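Local coordinates for extracellular solute-binding protein, family 1 (Bifidobacterium longum subsp. infantis, PDB 6FTH) that probably captures human milk oligosaccharides outside the cell and delivers them to an ABC transporter for uptake, at residues A230-F235 with N506-W510; Y236-V242 with K446-P450. All blocks are in the same frame, centred on the assembly; numbering follows the deposited sequence.

In the fold
Following the chain from the N terminus, the loop after strand 197-199 reaches A230-F235 and runs straight into the small two-stranded hairpin 235-238/241-244, so the first segments of both contacts are consecutive. Contact 2 closes first: about 200 residues on, the loop between helices 436-439 and 457-484 comes back to the hairpin turn. Contact 1 closes later, when helix 503-518 near the C terminus packs on A230 and F235, so the loop of contact 2 lies wholly within that of contact 1. Their centres are about 11 Å apart and they share an apolar seam: I449 touches A230 and F235, while V242 touches W510.

Contact 1. Residues A230-F235 with N506-W510; sequences ASPTGF and NVKIW
Build A230-F235 as a tight turn leading into a strand: a 3-10 turn spans S231-T233, with T233 N bonded to A230 O (3.0 Å) and G234 N to S231 O (2.9 Å). G234, at phi/psi 108/18, then swings the chain into the extended F235, whose ring (chi1 m) is directed at the helix. N506-W510 is a run of alpha helix, with W510 N bonded to N506 O at 3.0 Å; the CA atoms pair as F235 with V507 (7.4 Å) and A230 with W510 (8.0 Å).

Along the helix, N506 comes first, chi1 m, and lays its CB 3.6 Å from F235 CZ, while its amide oxygen bonds to N466 of helix 457-484. V507 (chi1 t) brings CG2 to the edge of the same ring, 3.7 Å from F235 CE1. One turn on from N506, W510 (chi1 m, chi2 113°) turns one side of its indole to both A230 and F235. Its five-membered ring lies oblique to the F235 ring, planes at 41° and centroids 4.5 Å apart, with CD1 over the phenyl face, 3.7 Å from F235 CD2. A230 CB sits over the face of the six-membered ring in a CH-pi contact, 3.6 Å from its centroid and 9° off the normal. W510 NE1 donates to water 1 (2.9 Å), and water 1 donates to T233 OG1 (2.7 Å); T233 (chi1 p) in turn donates from OG1 to A230 O (2.8 Å).

This is helix-on-loop packing around an aromatic pair, fixing helix 503-518 to the loop that leads into the 235-238/241-244 hairpin of this SBP_bac_8-family solute-binding protein.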
ATOM      1  N   ALA A 230       0.522  -3.037 -10.755  1.00 15.62           N
ATOM      2  CA  ALA A 230       1.539  -3.468 -11.712  1.00 13.11           C
ATOM      3  C   ALA A 230       2.911  -2.866 -11.424  1.00 12.32           C
ATOM      4  O   ALA A 230       3.948  -3.458 -11.756  1.00 12.31           O
ATOM      5  CB  ALA A 230       1.121  -3.051 -13.128  1.00 14.75           C
ATOM      6  N   SER A 231       2.944  -1.676 -10.841  1.00 12.36           N
ATOM      7  CA  SER A 231       4.220  -1.002 -10.634  1.00 11.52           C
ATOM      8  C   SER A 231       5.198  -1.781  -9.763  1.00 11.57           C
ATOM      9  O   SER A 231       6.387  -1.851 -10.125  1.00 13.14           O
ATOM     10  CB  SER A 231       3.985   0.418 -10.101  1.00 11.35           C
ATOM     11  OG  SER A 231       5.197   1.096  -9.919  1.00 11.94           O
ATOM     12  N   PRO A 232       4.788  -2.421  -8.668  1.00 10.89           N
ATOM     13  CA  PRO A 232       5.755  -3.223  -7.908  1.00 14.95           C
ATOM     14  C   PRO A 232       6.398  -4.342  -8.689  1.00 13.73           C
ATOM     15  O   PRO A 232       7.415  -4.870  -8.230  1.00 13.06           O
ATOM     16  CB  PRO A 232       4.920  -3.769  -6.746  1.00 14.99           C
ATOM     17  CG  PRO A 232       3.879  -2.742  -6.541  1.00 13.77           C
ATOM     18  CD  PRO A 232       3.536  -2.254  -7.922  1.00 13.17           C
ATOM     19  N   THR A 233       5.856  -4.735  -9.836  1.00 13.46           N
ATOM     20  CA  THR A 233       6.471  -5.771 -10.653  1.00 12.84           C
ATOM     21  C   THR A 233       7.260  -5.223 -11.831  1.00 13.18           C
ATOM     22  O   THR A 233       7.769  -6.008 -12.638  1.00 15.61           O
ATOM     23  CB  THR A 233       5.432  -6.805 -11.120  1.00 16.34           C
ATOM     24  OG1 THR A 233       4.467  -6.218 -12.000  1.00 15.77           O
ATOM     25  CG2 THR A 233       4.702  -7.401  -9.916  1.00 18.24           C
ATOM     26  N   GLY A 234       7.417  -3.907 -11.935  1.00 11.99           N
ATOM     27  CA  GLY A 234       8.323  -3.315 -12.885  1.00 12.48           C
ATOM     28  C   GLY A 234       7.695  -2.604 -14.070  1.00 13.10           C
ATOM     29  O   GLY A 234       8.401  -2.356 -15.047  1.00 14.39           O
ATOM     30  N   PHE A 235       6.417  -2.252 -14.004  1.00 11.64           N
ATOM     31  CA  PHE A 235       5.720  -1.629 -15.131  1.00 12.51           C
ATOM     32  C   PHE A 235       5.269  -0.210 -14.821  1.00 12.37           C
ATOM     33  O   PHE A 235       5.052   0.159 -13.661  1.00 11.52           O
ATOM     34  CB  PHE A 235       4.534  -2.488 -15.577  1.00 11.40           C
ATOM     35  CG  PHE A 235       4.956  -3.877 -15.935  1.00 11.70           C
ATOM     36  CD1 PHE A 235       5.488  -4.148 -17.180  1.00 14.00           C
ATOM     37  CD2 PHE A 235       4.975  -4.876 -14.967  1.00 13.50           C
ATOM     38  CE1 PHE A 235       5.969  -5.412 -17.486  1.00 13.31           C
ATOM     39  CE2 PHE A 235       5.450  -6.139 -15.266  1.00 14.78           C
ATOM     40  CZ  PHE A 235       5.944  -6.411 -16.523  1.00 14.46           C
ATOM     41  N   ASN A 506       5.130  -9.795 -21.035  1.00 12.04           N
ATOM     42  CA  ASN A 506       4.456  -9.163 -19.909  1.00 12.74           C
ATOM     43  C   ASN A 506       4.083  -7.715 -20.229  1.00 11.12           C
ATOM     44  O   ASN A 506       2.994  -7.259 -19.876  1.00 11.45           O
ATOM     45  CB  ASN A 506       5.361  -9.222 -18.666  1.00 12.59           C
ATOM     46  CG  ASN A 506       5.359 -10.574 -17.986  1.00 16.94           C
ATOM     47  OD1 ASN A 506       4.945 -11.565 -18.553  1.00 14.39           O
ATOM     48  ND2 ASN A 506       5.785 -10.595 -16.727  1.00 18.57           N
ATOM     49  N   VAL A 507       4.985  -6.967 -20.884  1.00 11.07           N
ATOM     50  CA  VAL A 507       4.647  -5.600 -21.285  1.00 10.81           C
ATOM     51  C   VAL A 507       3.396  -5.590 -22.155  1.00 11.28           C
ATOM     52  O   VAL A 507       2.472  -4.793 -21.941  1.00 10.88           O
ATOM     53  CB  VAL A 507       5.840  -4.934 -21.993  1.00 10.67           C
ATOM     54  CG1 VAL A 507       5.401  -3.616 -22.574  1.00 12.31           C
ATOM     55  CG2 VAL A 507       7.001  -4.743 -21.024  1.00 13.86           C
ATOM     56  N   LYS A 508       3.352  -6.475 -23.151  1.00 11.11           N
ATOM     57  CA  LYS A 508       2.217  -6.499 -24.059  1.00 10.68           C
ATOM     58  C   LYS A 508       0.925  -6.900 -23.344  1.00 11.31           C
ATOM     59  O   LYS A 508      -0.149  -6.361 -23.648  1.00 11.75           O
ATOM     60  CB  LYS A 508       2.551  -7.428 -25.226  1.00 13.57           C
ATOM     61  CG  LYS A 508       1.501  -7.497 -26.322  1.00 16.19           C
ATOM     62  CD  LYS A 508       2.082  -7.923 -27.717  1.00 16.40           C
ATOM     63  CE  LYS A 508       2.841  -9.192 -27.611  1.00 14.21           C
ATOM     64  NZ  LYS A 508       3.180  -9.685 -28.958  1.00 12.41           N
ATOM     65  N   ILE A 509       1.000  -7.853 -22.391  1.00 13.15           N
ATOM     66  CA  ILE A 509      -0.166  -8.231 -21.599  1.00 13.41           C
ATOM     67  C   ILE A 509      -0.691  -7.044 -20.801  1.00 11.58           C
ATOM     68  O   ILE A 509      -1.895  -6.757 -20.809  1.00 12.32           O
ATOM     69  CB  ILE A 509       0.174  -9.423 -20.684  1.00 14.12           C
ATOM     70  CG1 ILE A 509       0.305 -10.689 -21.538  1.00 13.55           C
ATOM     71  CG2 ILE A 509      -0.874  -9.586 -19.596  1.00 16.92           C
ATOM     72  CD1 ILE A 509       0.861 -11.909 -20.769  1.00 16.68           C
ATOM     73  N   TRP A 510       0.212  -6.299 -20.145  1.00 10.63           N
ATOM     74  CA  TRP A 510      -0.234  -5.148 -19.372  1.00 11.63           C
ATOM     75  C   TRP A 510      -0.793  -4.068 -20.287  1.00 11.79           C
ATOM     76  O   TRP A 510      -1.788  -3.422 -19.946  1.00 11.96           O
ATOM     77  CB  TRP A 510       0.889  -4.599 -18.488  1.00 11.51           C
ATOM     78  CG  TRP A 510       0.985  -5.326 -17.188  1.00 11.56           C
ATOM     79  CD1 TRP A 510       2.008  -6.119 -16.766  1.00 12.13           C
ATOM     80  CD2 TRP A 510       0.013  -5.306 -16.125  1.00 12.58           C
ATOM     81  NE1 TRP A 510       1.725  -6.602 -15.501  1.00 12.67           N
ATOM     82  CE2 TRP A 510       0.506  -6.129 -15.102  1.00 11.65           C
ATOM     83  CE3 TRP A 510      -1.229  -4.693 -15.957  1.00 13.23           C
ATOM     84  CZ2 TRP A 510      -0.185  -6.341 -13.906  1.00 14.79           C
ATOM     85  CZ3 TRP A 510      -1.927  -4.911 -14.766  1.00 16.10           C
ATOM     86  CH2 TRP A 510      -1.398  -5.731 -13.761  1.00 17.50           C
TER
HETATM   87  O   HOH W   1       2.999  -8.059 -13.408  1.00 17.64           O

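Contact 2. Residues Y236-V242 with K446-P450; sequences YAKNGVV and KDYIP
A237 CB packs against the side chain of I449, 3.9 Å from its CG1, and I449 (chi1 m, chi2 t) extends CD1 to within 4.2 Å of V242 CG1 and 3.8 Å of Y236 O. The hairpin strands 236-238 and 241-242 join through a type I' turn, K238 to V241, with N239 and G240 at positive phi; K238 N to V241 O (2.9 Å) and V241 N to K238 O (3.0 Å) close it. K446-P450 is irregular, its CA atoms nearest at K238-D447 (4.1 Å) and G240-K446 (4.4 Å). G240 N donates to K446 O (2.8 Å), and N239 N to D447 OD1 (2.9 Å, almost linear). D447 (chi1 m) also holds D443 N through OD2. Water 2 links A237 N (3.2 Å) with D447 O (2.9 Å). A237 O and D447 O, both acceptors, lie 3.1 Å apart and buried Y448 N lacks a partner; the loop is thus held by direct bonds from two successive turn amides and by I449, not as a third strand.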
ATOM      1  N   TYR A 236       5.146   0.584 -15.886  1.00 11.71           N
ATOM      2  CA  TYR A 236       4.658   1.944 -15.786  1.00 10.78           C
ATOM      3  C   TYR A 236       3.945   2.296 -17.076  1.00 10.79           C
ATOM      4  O   TYR A 236       3.940   1.525 -18.033  1.00 11.18           O
ATOM      5  CB  TYR A 236       5.771   2.952 -15.528  1.00 11.54           C
ATOM      6  CG  TYR A 236       6.730   3.220 -16.657  1.00 11.02           C
ATOM      7  CD1 TYR A 236       7.765   2.328 -16.935  1.00 11.48           C
ATOM      8  CD2 TYR A 236       6.642   4.390 -17.398  1.00 12.86           C
ATOM      9  CE1 TYR A 236       8.658   2.580 -17.943  1.00 13.63           C
ATOM     10  CE2 TYR A 236       7.519   4.642 -18.418  1.00 11.93           C
ATOM     11  CZ  TYR A 236       8.542   3.742 -18.679  1.00 13.75           C
ATOM     12  OH  TYR A 236       9.466   3.964 -19.678  1.00 17.67           O
ATOM     13  N   ALA A 237       3.328   3.467 -17.082  1.00 10.70           N
ATOM     14  CA  ALA A 237       2.688   3.985 -18.285  1.00 10.66           C
ATOM     15  C   ALA A 237       3.070   5.443 -18.471  1.00 11.85           C
ATOM     16  O   ALA A 237       3.286   6.176 -17.504  1.00 11.19           O
ATOM     17  CB  ALA A 237       1.166   3.872 -18.234  1.00 11.96           C
ATOM     18  N   LYS A 238       3.146   5.859 -19.729  1.00 11.48           N
ATOM     19  CA  LYS A 238       3.313   7.267 -20.050  1.00 12.89           C
ATOM     20  C   LYS A 238       2.611   7.514 -21.374  1.00 13.14           C
ATOM     21  O   LYS A 238       2.800   6.748 -22.318  1.00 12.11           O
ATOM     22  CB  LYS A 238       4.803   7.614 -20.178  1.00 17.67           C
ATOM     23  CG  LYS A 238       5.213   8.895 -19.520  1.00 26.81           C
ATOM     24  CD  LYS A 238       6.656   9.255 -19.853  1.00 20.35           C
ATOM     25  CE  LYS A 238       7.603   8.902 -18.723  1.00 18.83           C
ATOM     26  NZ  LYS A 238       8.921   9.559 -18.962  1.00 21.42           N
ATOM     27  N   ASN A 239       1.778   8.552 -21.428  1.00 10.83           N
ATOM     28  CA  ASN A 239       1.071   8.892 -22.665  1.00 12.46           C
ATOM     29  C   ASN A 239       0.245   7.721 -23.178  1.00 12.73           C
ATOM     30  O   ASN A 239       0.086   7.546 -24.388  1.00 14.06           O
ATOM     31  CB  ASN A 239       2.045   9.326 -23.765  1.00 13.87           C
ATOM     32  CG  ASN A 239       3.053  10.320 -23.290  1.00 13.80           C
ATOM     33  OD1 ASN A 239       4.270  10.061 -23.308  1.00 19.97           O
ATOM     34  ND2 ASN A 239       2.571  11.444 -22.850  1.00 14.22           N
ATOM     35  N   GLY A 240      -0.302   6.903 -22.282  1.00 10.81           N
ATOM     36  CA  GLY A 240      -1.143   5.771 -22.653  1.00 12.29           C
ATOM     37  C   GLY A 240      -0.397   4.549 -23.148  1.00 10.54           C
ATOM     38  O   GLY A 240      -1.035   3.608 -23.640  1.00 12.17           O
ATOM     39  N   VAL A 241       0.927   4.542 -23.013  1.00 10.53           N
ATOM     40  CA  VAL A 241       1.790   3.462 -23.485  1.00  9.99           C
ATOM     41  C   VAL A 241       2.407   2.802 -22.262  1.00 11.01           C
ATOM     42  O   VAL A 241       3.060   3.474 -21.448  1.00 11.33           O
ATOM     43  CB  VAL A 241       2.877   3.983 -24.435  1.00 12.37           C
ATOM     44  CG1 VAL A 241       3.742   2.852 -24.959  1.00 12.53           C
ATOM     45  CG2 VAL A 241       2.256   4.790 -25.593  1.00 12.93           C
ATOM     46  N   VAL A 242       2.216   1.492 -22.139  1.00 11.13           N
ATOM     47  CA  VAL A 242       2.785   0.723 -21.039  1.00 11.19           C
ATOM     48  C   VAL A 242       4.186   0.267 -21.409  1.00 10.87           C
ATOM     49  O   VAL A 242       4.425  -0.209 -22.535  1.00 12.21           O
ATOM     50  CB  VAL A 242       1.880  -0.474 -20.717  1.00 10.94           C
ATOM     51  CG1 VAL A 242       2.593  -1.399 -19.738  1.00 12.83           C
ATOM     52  CG2 VAL A 242       0.544   0.008 -20.129  1.00 13.40           C
ATOM     53  N   LYS A 446      -3.321   8.328 -18.021  1.00 11.20           N
ATOM     54  CA  LYS A 446      -2.404   8.151 -19.141  1.00 12.89           C
ATOM     55  C   LYS A 446      -0.968   7.886 -18.702  1.00 10.44           C
ATOM     56  O   LYS A 446      -0.205   7.276 -19.463  1.00 11.03           O
ATOM     57  CB  LYS A 446      -2.463   9.352 -20.092  1.00 13.76           C
ATOM     58  CG  LYS A 446      -3.878   9.511 -20.658  1.00 18.55           C
ATOM     59  CD  LYS A 446      -3.937  10.344 -21.919  1.00 22.74           C
ATOM     60  CE  LYS A 446      -3.790  11.791 -21.609  1.00 25.04           C
ATOM     61  NZ  LYS A 446      -3.594  12.536 -22.910  1.00 30.80           N
ATOM     62  N   ASP A 447      -0.592   8.275 -17.467  1.00 11.38           N
ATOM     63  CA  ASP A 447       0.786   8.184 -16.995  1.00 11.25           C
ATOM     64  C   ASP A 447       0.912   7.273 -15.773  1.00 10.92           C
ATOM     65  O   ASP A 447       1.894   7.373 -15.024  1.00 11.35           O
ATOM     66  CB  ASP A 447       1.352   9.573 -16.667  1.00 10.01           C
ATOM     67  CG  ASP A 447       1.273  10.545 -17.825  1.00 12.37           C
ATOM     68  OD1 ASP A 447       1.448  10.118 -18.976  1.00 13.23           O
ATOM     69  OD2 ASP A 447       1.075  11.754 -17.572  1.00 12.78           O
ATOM     70  N   TYR A 448      -0.070   6.407 -15.563  1.00 10.70           N
ATOM     71  CA  TYR A 448      -0.140   5.538 -14.393  1.00 10.53           C
ATOM     72  C   TYR A 448      -1.074   4.401 -14.762  1.00 12.48           C
ATOM     73  O   TYR A 448      -2.177   4.656 -15.260  1.00 13.60           O
ATOM     74  CB  TYR A 448      -0.726   6.329 -13.202  1.00 13.92           C
ATOM     75  CG  TYR A 448      -0.818   5.574 -11.892  1.00 11.78           C
ATOM     76  CD1 TYR A 448       0.246   5.556 -11.026  1.00 10.82           C
ATOM     77  CD2 TYR A 448      -1.988   4.913 -11.518  1.00 14.31           C
ATOM     78  CE1 TYR A 448       0.166   4.871  -9.819  1.00 12.05           C
ATOM     79  CE2 TYR A 448      -2.078   4.254 -10.306  1.00 13.50           C
ATOM     80  CZ  TYR A 448      -0.988   4.239  -9.486  1.00 13.95           C
ATOM     81  OH  TYR A 448      -1.069   3.547  -8.292  1.00 14.15           O
ATOM     82  N   ILE A 449      -0.650   3.159 -14.549  1.00 11.28           N
ATOM     83  CA  ILE A 449      -1.526   2.011 -14.762  1.00 11.56           C
ATOM     84  C   ILE A 449      -2.524   1.959 -13.614  1.00 13.60           C
ATOM     85  O   ILE A 449      -2.114   1.705 -12.475  1.00 14.27           O
ATOM     86  CB  ILE A 449      -0.715   0.714 -14.843  1.00 10.63           C
ATOM     87  CG1 ILE A 449       0.309   0.791 -15.987  1.00 10.48           C
ATOM     88  CG2 ILE A 449      -1.660  -0.466 -14.987  1.00 14.05           C
ATOM     89  CD1 ILE A 449       1.367  -0.291 -15.881  1.00 14.26           C
ATOM     90  N   PRO A 450      -3.810   2.232 -13.840  1.00 14.25           N
ATOM     91  CA  PRO A 450      -4.739   2.316 -12.704  1.00 15.17           C
ATOM     92  C   PRO A 450      -4.822   1.029 -11.903  1.00 14.54           C
ATOM     93  O   PRO A 450      -4.647  -0.091 -12.418  1.00 13.68           O
ATOM     94  CB  PRO A 450      -6.083   2.675 -13.358  1.00 14.58           C
ATOM     95  CG  PRO A 450      -5.691   3.426 -14.587  1.00 14.72           C
ATOM     96  CD  PRO A 450      -4.459   2.678 -15.087  1.00 13.10           C
TER
HETATM   97  O   HOH W   2       3.427   5.042 -14.325  1.00 11.00           O
HETATM   98  O   HOH W   3      -0.007  11.850 -20.746  1.00 24.39           O